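Local atomic coordinates of ftsY (PDB entry 1ZU4), a protein that belongs to the SRP54-type family and serves as a bacterial signal recognition particle receptor, its NG module joining a helical bundle to a P-loop NTPase fold. Residues I98-N103 against N127-L132; S121-A126 against E153-T158; I284-V289 against D294-F299. All coordinates share one frame; numbering follows the deposited sequence.

Contact 1 (I98-N103 against N127-L132)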
ATOM      1  N   ILE A  98      -8.867  -4.782   6.258  1.00 25.36           N
ATOM      2  CA  ILE A  98      -8.050  -5.977   6.362  1.00 24.13           C
ATOM      3  C   ILE A  98      -8.905  -7.094   6.958  1.00 22.62           C
ATOM      4  O   ILE A  98      -9.478  -6.953   8.037  1.00 21.54           O
ATOM      5  CB  ILE A  98      -6.767  -5.719   7.234  1.00 23.68           C
ATOM      6  CG1 ILE A  98      -6.044  -4.460   6.755  1.00 23.45           C
ATOM      7  CG2 ILE A  98      -5.825  -6.944   7.260  1.00 23.95           C
ATOM      8  CD1 ILE A  98      -5.421  -4.603   5.447  1.00 24.74           C
ATOM      9  N   ASP A  99      -9.010  -8.187   6.218  1.00 22.17           N
ATOM     10  CA  ASP A  99      -9.803  -9.344   6.639  1.00 22.32           C
ATOM     11  C   ASP A  99      -8.995 -10.162   7.665  1.00 21.80           C
ATOM     12  O   ASP A  99      -8.436 -11.225   7.361  1.00 21.34           O
ATOM     13  CB  ASP A  99     -10.235 -10.173   5.431  1.00 22.27           C
ATOM     14  CG  ASP A  99     -11.305 -11.203   5.767  1.00 24.98           C
ATOM     15  OD1 ASP A  99     -11.836 -11.166   6.877  1.00 24.76           O
ATOM     16  OD2 ASP A  99     -11.595 -12.089   4.927  1.00 27.35           O
ATOM     17  N   PHE A 100      -8.962  -9.645   8.891  1.00 21.86           N
ATOM     18  CA  PHE A 100      -8.296 -10.296  10.024  1.00 20.85           C
ATOM     19  C   PHE A 100      -9.427 -10.630  11.023  1.00 21.26           C
ATOM     20  O   PHE A 100     -10.173  -9.736  11.427  1.00 21.27           O
ATOM     21  CB  PHE A 100      -7.254  -9.359  10.634  1.00 19.76           C
ATOM     22  CG  PHE A 100      -6.363 -10.023  11.637  1.00 18.45           C
ATOM     23  CD1 PHE A 100      -5.081 -10.477  11.273  1.00 18.15           C
ATOM     24  CD2 PHE A 100      -6.851 -10.313  12.936  1.00 19.72           C
ATOM     25  CE1 PHE A 100      -4.277 -11.172  12.211  1.00 21.65           C
ATOM     26  CE2 PHE A 100      -6.058 -10.980  13.886  1.00 19.72           C
ATOM     27  CZ  PHE A 100      -4.764 -11.411  13.537  1.00 19.65           C
ATOM     28  N   LYS A 101      -9.582 -11.894  11.401  1.00 21.40           N
ATOM     29  CA  LYS A 101     -10.609 -12.258  12.397  1.00 22.00           C
ATOM     30  C   LYS A 101      -9.905 -12.898  13.553  1.00 22.14           C
ATOM     31  O   LYS A 101      -8.949 -13.618  13.349  1.00 22.00           O
ATOM     32  CB  LYS A 101     -11.610 -13.279  11.844  1.00 22.12           C
ATOM     33  CG  LYS A 101     -12.194 -12.990  10.485  1.00 24.57           C
ATOM     34  CD  LYS A 101     -13.366 -12.063  10.535  1.00 29.78           C
ATOM     35  CE  LYS A 101     -14.464 -12.595   9.621  1.00 32.18           C
ATOM     36  NZ  LYS A 101     -14.169 -12.417   8.177  1.00 33.58           N
ATOM     37  N   GLU A 102     -10.442 -12.721  14.758  1.00 23.97           N
ATOM     38  CA  GLU A 102      -9.858 -13.299  15.972  1.00 24.96           C
ATOM     39  C   GLU A 102      -9.902 -14.814  16.016  1.00 24.66           C
ATOM     40  O   GLU A 102      -9.033 -15.456  16.615  1.00 26.31           O
ATOM     41  CB  GLU A 102     -10.621 -12.789  17.197  1.00 25.08           C
ATOM     42  CG  GLU A 102     -10.604 -11.292  17.314  1.00 25.86           C
ATOM     43  CD  GLU A 102      -9.229 -10.790  17.563  1.00 27.93           C
ATOM     44  OE1 GLU A 102      -8.642 -11.108  18.638  1.00 27.45           O
ATOM     45  OE2 GLU A 102      -8.738 -10.063  16.684  1.00 29.65           O
ATOM     46  N   ASN A 103     -10.950 -15.406  15.478  1.00 24.56           N
ATOM     47  CA  ASN A 103     -11.141 -16.813  15.774  1.00 25.02           C
ATOM     48  C   ASN A 103     -10.656 -17.774  14.695  1.00 23.66           C
ATOM     49  O   ASN A 103     -11.205 -18.881  14.538  1.00 22.59           O
ATOM     50  CB  ASN A 103     -12.600 -17.082  16.169  1.00 26.80           C
ATOM     51  CG  ASN A 103     -13.622 -16.256  15.333  1.00 30.07           C
ATOM     52  OD1 ASN A 103     -13.404 -15.949  14.157  1.00 32.52           O
ATOM     53  ND2 ASN A 103     -14.748 -15.916  15.966  1.00 34.56           N
ATOM     54  N   ASN A 127       5.604  -7.946  12.546  1.00 17.52           N
ATOM     55  CA  ASN A 127       5.804  -7.095  13.731  1.00 19.59           C
ATOM     56  C   ASN A 127       4.543  -6.325  14.167  1.00 19.76           C
ATOM     57  O   ASN A 127       4.295  -6.198  15.359  1.00 19.06           O
ATOM     58  CB  ASN A 127       6.945  -6.067  13.517  1.00 19.62           C
ATOM     59  CG  ASN A 127       7.382  -5.402  14.835  1.00 24.22           C
ATOM     60  OD1 ASN A 127       7.218  -4.183  15.038  1.00 30.65           O
ATOM     61  ND2 ASN A 127       7.892  -6.212  15.745  1.00 25.29           N
ATOM     62  N   TYR A 128       3.776  -5.825  13.195  1.00 18.78           N
ATOM     63  CA  TYR A 128       2.545  -5.081  13.434  1.00 19.44           C
ATOM     64  C   TYR A 128       1.533  -5.940  14.177  1.00 20.36           C
ATOM     65  O   TYR A 128       0.886  -5.470  15.153  1.00 21.72           O
ATOM     66  CB  TYR A 128       1.956  -4.582  12.097  1.00 18.63           C
ATOM     67  CG  TYR A 128       0.643  -3.824  12.188  1.00 19.62           C
ATOM     68  CD1 TYR A 128       0.604  -2.427  12.265  1.00 18.58           C
ATOM     69  CD2 TYR A 128      -0.575  -4.510  12.130  1.00 19.40           C
ATOM     70  CE1 TYR A 128      -0.655  -1.749  12.318  1.00 21.11           C
ATOM     71  CE2 TYR A 128      -1.784  -3.861  12.193  1.00 19.74           C
ATOM     72  CZ  TYR A 128      -1.841  -2.505  12.297  1.00 20.59           C
ATOM     73  OH  TYR A 128      -3.114  -1.928  12.326  1.00 20.84           O
ATOM     74  N   TYR A 129       1.357  -7.193  13.730  1.00 19.01           N
ATOM     75  CA  TYR A 129       0.408  -8.082  14.409  1.00 17.72           C
ATOM     76  C   TYR A 129       0.987  -8.654  15.702  1.00 18.68           C
ATOM     77  O   TYR A 129       0.256  -8.827  16.700  1.00 20.22           O
ATOM     78  CB  TYR A 129      -0.104  -9.178  13.451  1.00 17.32           C
ATOM     79  CG  TYR A 129      -1.047  -8.560  12.477  1.00 13.23           C
ATOM     80  CD1 TYR A 129      -0.626  -8.224  11.186  1.00 11.75           C
ATOM     81  CD2 TYR A 129      -2.330  -8.228  12.861  1.00 15.27           C
ATOM     82  CE1 TYR A 129      -1.468  -7.594  10.282  1.00 16.75           C
ATOM     83  CE2 TYR A 129      -3.211  -7.568  11.967  1.00 13.00           C
ATOM     84  CZ  TYR A 129      -2.759  -7.262  10.675  1.00 18.05           C
ATOM     85  OH  TYR A 129      -3.582  -6.606   9.779  1.00 20.58           O
ATOM     86  N   ALA A 130       2.287  -8.919  15.706  1.00 18.96           N
ATOM     87  CA  ALA A 130       2.954  -9.486  16.895  1.00 20.98           C
ATOM     88  C   ALA A 130       2.839  -8.532  18.076  1.00 22.04           C
ATOM     89  O   ALA A 130       2.533  -8.968  19.198  1.00 22.11           O
ATOM     90  CB  ALA A 130       4.427  -9.847  16.610  1.00 19.91           C
ATOM     91  N   GLU A 131       3.041  -7.236  17.815  1.00 22.63           N
ATOM     92  CA  GLU A 131       2.788  -6.195  18.820  1.00 24.14           C
ATOM     93  C   GLU A 131       1.325  -6.091  19.293  1.00 23.82           C
ATOM     94  O   GLU A 131       1.042  -5.629  20.403  1.00 23.93           O
ATOM     95  CB  GLU A 131       3.328  -4.846  18.330  1.00 25.13           C
ATOM     96  CG  GLU A 131       4.834  -4.919  18.072  1.00 29.88           C
ATOM     97  CD  GLU A 131       5.657  -3.799  18.728  1.00 37.04           C
ATOM     98  OE1 GLU A 131       5.482  -3.533  19.944  1.00 41.34           O
ATOM     99  OE2 GLU A 131       6.521  -3.220  18.031  1.00 37.05           O
ATOM    100  N   LEU A 132       0.388  -6.540  18.469  1.00 22.57           N
ATOM    101  CA  LEU A 132      -1.014  -6.524  18.870  1.00 22.02           C
ATOM    102  C   LEU A 132      -1.355  -7.772  19.682  1.00 22.42           C
ATOM    103  O   LEU A 132      -2.511  -7.966  20.065  1.00 22.36           O
ATOM    104  CB  LEU A 132      -1.937  -6.330  17.657  1.00 21.52           C
ATOM    105  CG  LEU A 132      -1.843  -4.960  16.964  1.00 20.53           C
ATOM    106  CD1 LEU A 132      -2.529  -4.952  15.596  1.00 20.75           C
ATOM    107  CD2 LEU A 132      -2.448  -3.904  17.887  1.00 23.62           C
TER

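Contact 2 (S121-A126 against E153-T158)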
ATOM      1  N   SER A 121       8.374  -5.367   3.807  1.00 18.29           N
ATOM      2  CA  SER A 121       6.996  -5.079   4.172  1.00 17.61           C
ATOM      3  C   SER A 121       6.401  -6.250   4.921  1.00 16.75           C
ATOM      4  O   SER A 121       5.639  -6.080   5.852  1.00 14.81           O
ATOM      5  CB  SER A 121       6.134  -4.804   2.920  1.00 17.27           C
ATOM      6  OG  SER A 121       6.480  -3.610   2.309  1.00 19.16           O
ATOM      7  N   LEU A 122       6.758  -7.456   4.517  1.00 17.02           N
ATOM      8  CA  LEU A 122       6.193  -8.616   5.171  1.00 17.08           C
ATOM      9  C   LEU A 122       6.702  -8.712   6.620  1.00 17.41           C
ATOM     10  O   LEU A 122       5.945  -9.032   7.538  1.00 17.33           O
ATOM     11  CB  LEU A 122       6.557  -9.861   4.370  1.00 19.35           C
ATOM     12  CG  LEU A 122       6.022 -11.162   4.907  1.00 18.76           C
ATOM     13  CD1 LEU A 122       5.625 -12.114   3.799  1.00 19.56           C
ATOM     14  CD2 LEU A 122       7.129 -11.720   5.750  1.00 19.61           C
ATOM     15  N   ALA A 123       7.980  -8.405   6.818  1.00 16.94           N
ATOM     16  CA  ALA A 123       8.582  -8.303   8.160  1.00 17.41           C
ATOM     17  C   ALA A 123       7.879  -7.260   9.049  1.00 16.88           C
ATOM     18  O   ALA A 123       7.630  -7.521  10.225  1.00 17.46           O
ATOM     19  CB  ALA A 123      10.071  -7.975   8.041  1.00 16.99           C
ATOM     20  N   LYS A 124       7.544  -6.101   8.471  1.00 16.85           N
ATOM     21  CA  LYS A 124       6.869  -5.028   9.170  1.00 16.89           C
ATOM     22  C   LYS A 124       5.454  -5.439   9.516  1.00 16.99           C
ATOM     23  O   LYS A 124       4.989  -5.129  10.594  1.00 15.63           O
ATOM     24  CB  LYS A 124       6.881  -3.733   8.366  1.00 18.26           C
ATOM     25  CG  LYS A 124       8.305  -3.138   8.317  1.00 20.62           C
ATOM     26  CD  LYS A 124       8.364  -1.843   7.607  1.00 27.32           C
ATOM     27  CE  LYS A 124       9.833  -1.385   7.513  1.00 28.96           C
ATOM     28  NZ  LYS A 124       9.918   0.086   7.281  1.00 30.09           N
ATOM     29  N   MET A 125       4.801  -6.167   8.611  1.00 16.65           N
ATOM     30  CA  MET A 125       3.491  -6.689   8.892  1.00 18.10           C
ATOM     31  C   MET A 125       3.475  -7.733   9.991  1.00 16.86           C
ATOM     32  O   MET A 125       2.552  -7.734  10.796  1.00 17.91           O
ATOM     33  CB  MET A 125       2.853  -7.228   7.641  1.00 19.46           C
ATOM     34  CG  MET A 125       2.079  -6.150   6.876  1.00 24.50           C
ATOM     35  SD  MET A 125       1.090  -7.065   5.742  1.00 34.10           S
ATOM     36  CE  MET A 125      -0.473  -7.210   6.576  1.00 27.16           C
ATOM     37  N   ALA A 126       4.453  -8.637  10.009  1.00 16.36           N
ATOM     38  CA  ALA A 126       4.549  -9.609  11.102  1.00 17.56           C
ATOM     39  C   ALA A 126       4.677  -8.894  12.475  1.00 17.42           C
ATOM     40  O   ALA A 126       3.962  -9.236  13.433  1.00 17.64           O
ATOM     41  CB  ALA A 126       5.761 -10.581  10.875  1.00 16.99           C
ATOM     42  N   GLU A 153      15.447 -14.101   7.991  1.00 35.52           N
ATOM     43  CA  GLU A 153      16.235 -14.615   9.133  1.00 36.95           C
ATOM     44  C   GLU A 153      16.873 -13.502   9.956  1.00 38.34           C
ATOM     45  O   GLU A 153      16.819 -13.546  11.192  1.00 37.54           O
ATOM     46  CB  GLU A 153      17.337 -15.556   8.671  1.00 36.92           C
ATOM     47  CG  GLU A 153      16.874 -16.951   8.388  1.00 37.72           C
ATOM     48  CD  GLU A 153      17.852 -17.657   7.513  1.00 39.14           C
ATOM     49  OE1 GLU A 153      18.608 -16.972   6.783  1.00 42.61           O
ATOM     50  OE2 GLU A 153      17.879 -18.897   7.553  1.00 41.17           O
ATOM     51  N   GLU A 154      17.478 -12.537   9.258  1.00 39.99           N
ATOM     52  CA  GLU A 154      18.054 -11.341   9.870  1.00 43.09           C
ATOM     53  C   GLU A 154      17.000 -10.672  10.729  1.00 44.27           C
ATOM     54  O   GLU A 154      17.130 -10.673  11.953  1.00 44.77           O
ATOM     55  CB  GLU A 154      18.556 -10.351   8.813  1.00 43.25           C
ATOM     56  CG  GLU A 154      19.454  -9.210   9.371  1.00 47.12           C
ATOM     57  CD  GLU A 154      19.477  -7.951   8.476  1.00 52.19           C
ATOM     58  OE1 GLU A 154      19.235  -8.073   7.245  1.00 54.38           O
ATOM     59  OE2 GLU A 154      19.741  -6.833   9.010  1.00 53.26           O
ATOM     60  N   TRP A 155      15.951 -10.148  10.079  1.00 45.53           N
ATOM     61  CA  TRP A 155      14.872  -9.412  10.746  1.00 46.99           C
ATOM     62  C   TRP A 155      14.308 -10.169  11.954  1.00 47.52           C
ATOM     63  O   TRP A 155      13.928  -9.544  12.952  1.00 47.69           O
ATOM     64  CB  TRP A 155      13.718  -9.128   9.779  1.00 47.50           C
ATOM     65  CG  TRP A 155      13.913  -8.018   8.778  1.00 49.44           C
ATOM     66  CD1 TRP A 155      14.378  -8.145   7.509  1.00 51.66           C
ATOM     67  CD2 TRP A 155      13.583  -6.630   8.945  1.00 50.80           C
ATOM     68  NE1 TRP A 155      14.381  -6.926   6.874  1.00 51.77           N
ATOM     69  CE2 TRP A 155      13.901  -5.977   7.733  1.00 50.94           C
ATOM     70  CE3 TRP A 155      13.056  -5.873  10.003  1.00 51.21           C
ATOM     71  CZ2 TRP A 155      13.716  -4.600   7.544  1.00 51.55           C
ATOM     72  CZ3 TRP A 155      12.874  -4.495   9.810  1.00 51.63           C
ATOM     73  CH2 TRP A 155      13.203  -3.879   8.588  1.00 50.65           C
ATOM     74  N   ILE A 156      14.246 -11.501  11.843  1.00 47.90           N
ATOM     75  CA  ILE A 156      13.742 -12.384  12.898  1.00 48.70           C
ATOM     76  C   ILE A 156      14.593 -12.262  14.160  1.00 49.48           C
ATOM     77  O   ILE A 156      14.079 -11.967  15.243  1.00 49.70           O
ATOM     78  CB  ILE A 156      13.727 -13.876  12.444  1.00 48.72           C
ATOM     79  CG1 ILE A 156      12.614 -14.145  11.415  1.00 48.74           C
ATOM     80  CG2 ILE A 156      13.625 -14.831  13.651  1.00 48.58           C
ATOM     81  CD1 ILE A 156      11.232 -14.338  11.988  1.00 48.41           C
ATOM     82  N   LYS A 157      15.891 -12.509  14.024  1.00 50.32           N
ATOM     83  CA  LYS A 157      16.766 -12.408  15.176  1.00 51.31           C
ATOM     84  C   LYS A 157      17.668 -11.199  15.067  1.00 51.48           C
ATOM     85  O   LYS A 157      18.883 -11.317  14.879  1.00 51.99           O
ATOM     86  CB  LYS A 157      17.498 -13.734  15.426  1.00 51.57           C
ATOM     87  CG  LYS A 157      16.873 -14.513  16.597  1.00 52.72           C
ATOM     88  CD  LYS A 157      17.897 -15.413  17.270  1.00 54.62           C
ATOM     89  CE  LYS A 157      17.524 -15.656  18.726  1.00 55.55           C
ATOM     90  NZ  LYS A 157      17.869 -17.030  19.168  1.00 56.12           N
ATOM     91  N   THR A 158      17.019 -10.039  15.185  1.00 51.51           N
ATOM     92  CA  THR A 158      17.641  -8.723  15.100  1.00 51.50           C
ATOM     93  C   THR A 158      16.597  -7.622  15.356  1.00 51.39           C
ATOM     94  O   THR A 158      16.911  -6.635  16.022  1.00 52.01           O
ATOM     95  CB  THR A 158      18.473  -8.509  13.782  1.00 51.50           C
ATOM     96  OG1 THR A 158      19.748  -7.945  14.103  1.00 52.24           O
ATOM     97  CG2 THR A 158      17.772  -7.609  12.773  1.00 52.02           C
TER

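Contact 3 (I284-V289 against D294-F299)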
ATOM      1  N   ILE A 284      -5.730   0.851  -0.956  1.00 13.66           N
ATOM      2  CA  ILE A 284      -4.494   0.865  -0.230  1.00 13.29           C
ATOM      3  C   ILE A 284      -4.904   0.475   1.205  1.00 13.50           C
ATOM      4  O   ILE A 284      -5.858   1.046   1.738  1.00 13.15           O
ATOM      5  CB  ILE A 284      -3.847   2.279  -0.265  1.00 12.00           C
ATOM      6  CG1 ILE A 284      -3.510   2.685  -1.701  1.00 11.93           C
ATOM      7  CG2 ILE A 284      -2.585   2.324   0.621  1.00 13.11           C
ATOM      8  CD1 ILE A 284      -3.179   4.143  -1.837  1.00 13.23           C
ATOM      9  N   LYS A 285      -4.180  -0.475   1.822  1.00 12.99           N
ATOM     10  CA  LYS A 285      -4.551  -0.970   3.152  1.00 14.10           C
ATOM     11  C   LYS A 285      -3.513  -0.740   4.240  1.00 14.65           C
ATOM     12  O   LYS A 285      -3.860  -0.687   5.426  1.00 15.27           O
ATOM     13  CB  LYS A 285      -4.951  -2.449   3.106  1.00 13.55           C
ATOM     14  CG  LYS A 285      -6.233  -2.688   2.224  1.00 13.63           C
ATOM     15  CD  LYS A 285      -6.749  -4.061   2.366  1.00 12.70           C
ATOM     16  CE  LYS A 285      -8.018  -4.236   1.518  1.00 10.73           C
ATOM     17  NZ  LYS A 285      -8.633  -5.568   1.805  1.00  6.38           N
ATOM     18  N   MET A 286      -2.254  -0.625   3.853  1.00 14.53           N
ATOM     19  CA  MET A 286      -1.190  -0.350   4.811  1.00 15.95           C
ATOM     20  C   MET A 286      -0.302   0.628   4.088  1.00 15.81           C
ATOM     21  O   MET A 286      -0.179   0.573   2.871  1.00 15.52           O
ATOM     22  CB  MET A 286      -0.328  -1.594   5.134  1.00 15.37           C
ATOM     23  CG  MET A 286      -1.035  -2.757   5.850  1.00 21.92           C
ATOM     24  SD  MET A 286      -1.456  -2.448   7.583  1.00 31.72           S
ATOM     25  CE  MET A 286      -0.114  -3.269   8.388  1.00 29.94           C
ATOM     26  N   ILE A 287       0.300   1.526   4.840  1.00 15.76           N
ATOM     27  CA  ILE A 287       1.239   2.489   4.286  1.00 16.64           C
ATOM     28  C   ILE A 287       2.541   2.511   5.110  1.00 18.00           C
ATOM     29  O   ILE A 287       2.503   2.633   6.330  1.00 19.45           O
ATOM     30  CB  ILE A 287       0.631   3.910   4.218  1.00 16.13           C
ATOM     31  CG1 ILE A 287       1.606   4.893   3.555  1.00 15.46           C
ATOM     32  CG2 ILE A 287       0.095   4.397   5.604  1.00 18.36           C
ATOM     33  CD1 ILE A 287       1.016   6.302   3.395  1.00 17.76           C
ATOM     34  N   GLY A 288       3.669   2.405   4.409  1.00 19.87           N
ATOM     35  CA  GLY A 288       5.026   2.448   4.993  1.00 23.14           C
ATOM     36  C   GLY A 288       5.468   3.886   5.232  1.00 25.42           C
ATOM     37  O   GLY A 288       5.487   4.727   4.298  1.00 25.90           O
ATOM     38  N   VAL A 289       5.825   4.179   6.479  1.00 26.51           N
ATOM     39  CA  VAL A 289       6.058   5.570   6.908  1.00 28.89           C
ATOM     40  C   VAL A 289       7.566   5.886   7.092  1.00 29.19           C
ATOM     41  O   VAL A 289       7.968   7.046   7.303  1.00 30.10           O
ATOM     42  CB  VAL A 289       5.257   5.809   8.207  1.00 29.45           C
ATOM     43  CG1 VAL A 289       6.005   6.716   9.192  1.00 30.84           C
ATOM     44  CG2 VAL A 289       3.849   6.307   7.873  1.00 28.68           C
ATOM     45  N   ASP A 294       8.714  -0.709  12.806  1.00 24.76           N
ATOM     46  CA  ASP A 294       7.372  -0.331  13.228  1.00 24.52           C
ATOM     47  C   ASP A 294       6.802   0.813  12.370  1.00 23.42           C
ATOM     48  O   ASP A 294       5.744   1.355  12.672  1.00 22.17           O
ATOM     49  CB  ASP A 294       7.320   0.005  14.736  1.00 25.44           C
ATOM     50  CG  ASP A 294       8.455   0.919  15.181  1.00 27.95           C
ATOM     51  OD1 ASP A 294       9.603   0.761  14.710  1.00 32.10           O
ATOM     52  OD2 ASP A 294       8.198   1.792  16.031  1.00 34.71           O
ATOM     53  N   ASP A 295       7.481   1.137  11.268  1.00 23.03           N
ATOM     54  CA  ASP A 295       7.015   2.246  10.409  1.00 23.18           C
ATOM     55  C   ASP A 295       6.004   1.768   9.350  1.00 22.22           C
ATOM     56  O   ASP A 295       6.233   1.911   8.161  1.00 21.52           O
ATOM     57  CB  ASP A 295       8.198   3.001   9.780  1.00 22.72           C
ATOM     58  CG  ASP A 295       8.960   3.850  10.796  1.00 27.12           C
ATOM     59  OD1 ASP A 295       8.356   4.244  11.817  1.00 26.75           O
ATOM     60  OD2 ASP A 295      10.176   4.129  10.562  1.00 29.40           O
ATOM     61  N   LEU A 296       4.925   1.160   9.824  1.00 22.91           N
ATOM     62  CA  LEU A 296       3.862   0.633   8.984  1.00 24.02           C
ATOM     63  C   LEU A 296       2.555   0.864   9.704  1.00 24.92           C
ATOM     64  O   LEU A 296       2.425   0.526  10.893  1.00 26.68           O
ATOM     65  CB  LEU A 296       4.045  -0.857   8.756  1.00 23.72           C
ATOM     66  CG  LEU A 296       3.317  -1.347   7.508  1.00 24.81           C
ATOM     67  CD1 LEU A 296       4.075  -0.979   6.208  1.00 23.09           C
ATOM     68  CD2 LEU A 296       3.056  -2.836   7.654  1.00 25.57           C
ATOM     69  N   LEU A 297       1.588   1.438   8.995  1.00 23.88           N
ATOM     70  CA  LEU A 297       0.334   1.822   9.606  1.00 23.06           C
ATOM     71  C   LEU A 297      -0.769   1.308   8.744  1.00 22.20           C
ATOM     72  O   LEU A 297      -0.562   1.096   7.551  1.00 21.98           O
ATOM     73  CB  LEU A 297       0.209   3.357   9.704  1.00 24.26           C
ATOM     74  CG  LEU A 297       1.308   4.214  10.342  1.00 25.32           C
ATOM     75  CD1 LEU A 297       1.016   5.677  10.102  1.00 27.93           C
ATOM     76  CD2 LEU A 297       1.353   3.936  11.847  1.00 28.18           C
ATOM     77  N   ALA A 298      -1.938   1.104   9.340  1.00 20.75           N
ATOM     78  CA  ALA A 298      -3.117   0.913   8.549  1.00 19.61           C
ATOM     79  C   ALA A 298      -3.350   2.200   7.784  1.00 18.82           C
ATOM     80  O   ALA A 298      -3.240   3.277   8.352  1.00 16.93           O
ATOM     81  CB  ALA A 298      -4.332   0.614   9.431  1.00 20.63           C
ATOM     82  N   PHE A 299      -3.717   2.075   6.509  1.00 16.64           N
ATOM     83  CA  PHE A 299      -4.019   3.209   5.700  1.00 15.96           C
ATOM     84  C   PHE A 299      -5.354   3.854   6.057  1.00 16.88           C
ATOM     85  O   PHE A 299      -6.368   3.182   6.300  1.00 18.57           O
ATOM     86  CB  PHE A 299      -4.073   2.793   4.252  1.00 14.75           C
ATOM     87  CG  PHE A 299      -4.258   3.919   3.339  1.00 15.18           C
ATOM     88  CD1 PHE A 299      -3.207   4.752   3.065  1.00 12.49           C
ATOM     89  CD2 PHE A 299      -5.506   4.169   2.751  1.00 13.01           C
ATOM     90  CE1 PHE A 299      -3.379   5.805   2.187  1.00 17.08           C
ATOM     91  CE2 PHE A 299      -5.670   5.225   1.915  1.00 14.40           C
ATOM     92  CZ  PHE A 299      -4.636   6.037   1.632  1.00 16.15           C
TER

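Contact 1 (I98-N103 against N127-L132)
Where the loop after helix 71-87 leads into strand 106-111 of the P-loop fold, Phe100 and Ile98 lie against Tyr129, near the C-terminal end of helix 118-131. The two rings run almost parallel, their planes 3° apart, but are slid so far past each other that they barely overlap; their centroids are 4.7 Å apart. What meets is therefore one side of each ring: Tyr129 CE2 sits over a face of Phe100, 3.5 Å from Phe100 CD1, and Tyr129 CD2 is 3.6 Å from Phe100 CE1. Phe100 reaches across because its CG stands opposite the backbone N (chi1 -170°). Earlier in the loop, the CG2 branch of Ile98 comes to 3.4 Å from Tyr129 OH, so that the hydroxyl end of the tyrosine meets a methyl group. One face of the Tyr129 ring is covered by Tyr128, its neighbour in the helix, whose CD2 lies 3.6 Å above the plane and over the ring centre. Phe100 approaches from the opposite side, and Phe108 and Leu194 of the central sheet also touch Tyr129. Tyr134 packs edge-to-face with Phe100, and its hydroxyl is hydrogen-bonded to Glu102 OE2, which lies in the Phe100 plane at the ring edge. Asp99 points away from the helix; its OD1 forms a salt bridge through the syn lone pair with Lys101 NZ, at 2.9 Å, and a second with Arg104. No hydrogen bond joins the loop to the helix, so this pairing rests on dispersion and ring shape, with the loop's charges turned to other partners.

Contact 2 (S121-A126 against E153-T158)
Ala123 presents its methyl group to a face of the Trp155 indole, and this CH-pi contact carries most of the meeting between residues 121-126 and 153-158. CB of Ala123 stands 4.0 Å from the centroid of the five-membered ring, 20° off the ring normal, displaced from the middle of the indole toward its rim. It is equally close, at 3.9 Å, to Trp155 CG and to Trp155 CD2, and so rests over the bond between them. The indole is brought into this position by a chi1 of -77°, which sets CG beside the backbone N, and by a chi2 of 93°, which turns the ring plane so that a broad side meets the other helix. Because the partner is only an alanine, the backbones can come near: the CA atoms of Ala123 and Trp155 are 6.9 Å apart. At the far end of the six-membered ring, Trp155 CH2 lies 4.3 Å from Lys124 CE, which approaches obliquely. The lysine chain is extended from CB to NZ, and its last methylene, CE, passes the indole before the ammonium group reaches its hydrogen bond with the carbonyl O of Lys292. Arg159 makes a cation-pi contact with the indole. Beneath the pair lies the central sheet: Ala126 and Ile156 both rest on Val164 of strand 164-167, Leu122 and Met125 pack on Leu196 of strand 194-198, and Ser121 and Met125 reach Ile260 of strand 258-262, so the two helices are neighbours on one face of the sheet.

Contact 3 (I284-V289 against D294-F299)
Ile287 and Leu297 form the hydrogen-bonded pair at the centre of an antiparallel hairpin: Ile287 N donates to Leu297 O at 2.9 Å, and Leu297 N returns a bond to Ile287 O at 3.1 Å. Beyond them, Val289 N bonds to Asp295 O, and Phe299 N to Lys285 O at 3.0 Å; the latter is nearly straight at hydrogen (176°), although the donor stands well above the carbonyl plane. Phe299 turns back over the first strand. CG2 of Ile284 lies over one face of its ring, 3.7 Å from the centroid, while Ile287 CB is at the ring's edge, 4.1 Å from Phe299 CD1. On the side of Ile287, Val289 CG2 meets Leu297 CD1 at 3.7 Å. On the opposite side, the bent chain of Met286 (chi2 -71°) swings its methyl crosswise onto Leu296, where Met286 CE and Leu296 CD2 are a tight 3.3 Å apart; Leu296 CD1 extends over Gly288, which has no side chain in its way. Asp295 OD2 accepts the amide of Lys292 in the connecting turn, and Lys285 NZ forms a salt bridge with Glu230 and a hydrogen bond with the carbonyl O of Arg97. Strand 296-298 is one of the two edge strands of the sheet within the chain, and 284-288 joins it to strand 258-262. Helix 118-131 packs on the Met286 and Leu296 side, the N-terminal helix 7-10 on Val289 and Leu297.

How the contacts relate
Helix 118-131 is common to contacts 1 and 2, whose centres lie about 15 Å apart, and its flank rests on the hairpin of contact 3. Met125, from the 121-126 segment, brings CG to 3.5 Å from Leu296 CD2, and Tyr128 CG of contact 1 is 3.9 Å from Met286 CE, so both helical segments meet the same Met286-Leu296 pair. The loop of contact 1 also reaches the hairpin, with Ile98 CD1 3.2 Å from Lys285 CB. A probable P-loop, Gly112 to Thr119, runs into the first turn of this helix; the Trp155 side chain of contact 2 lies near it without touching.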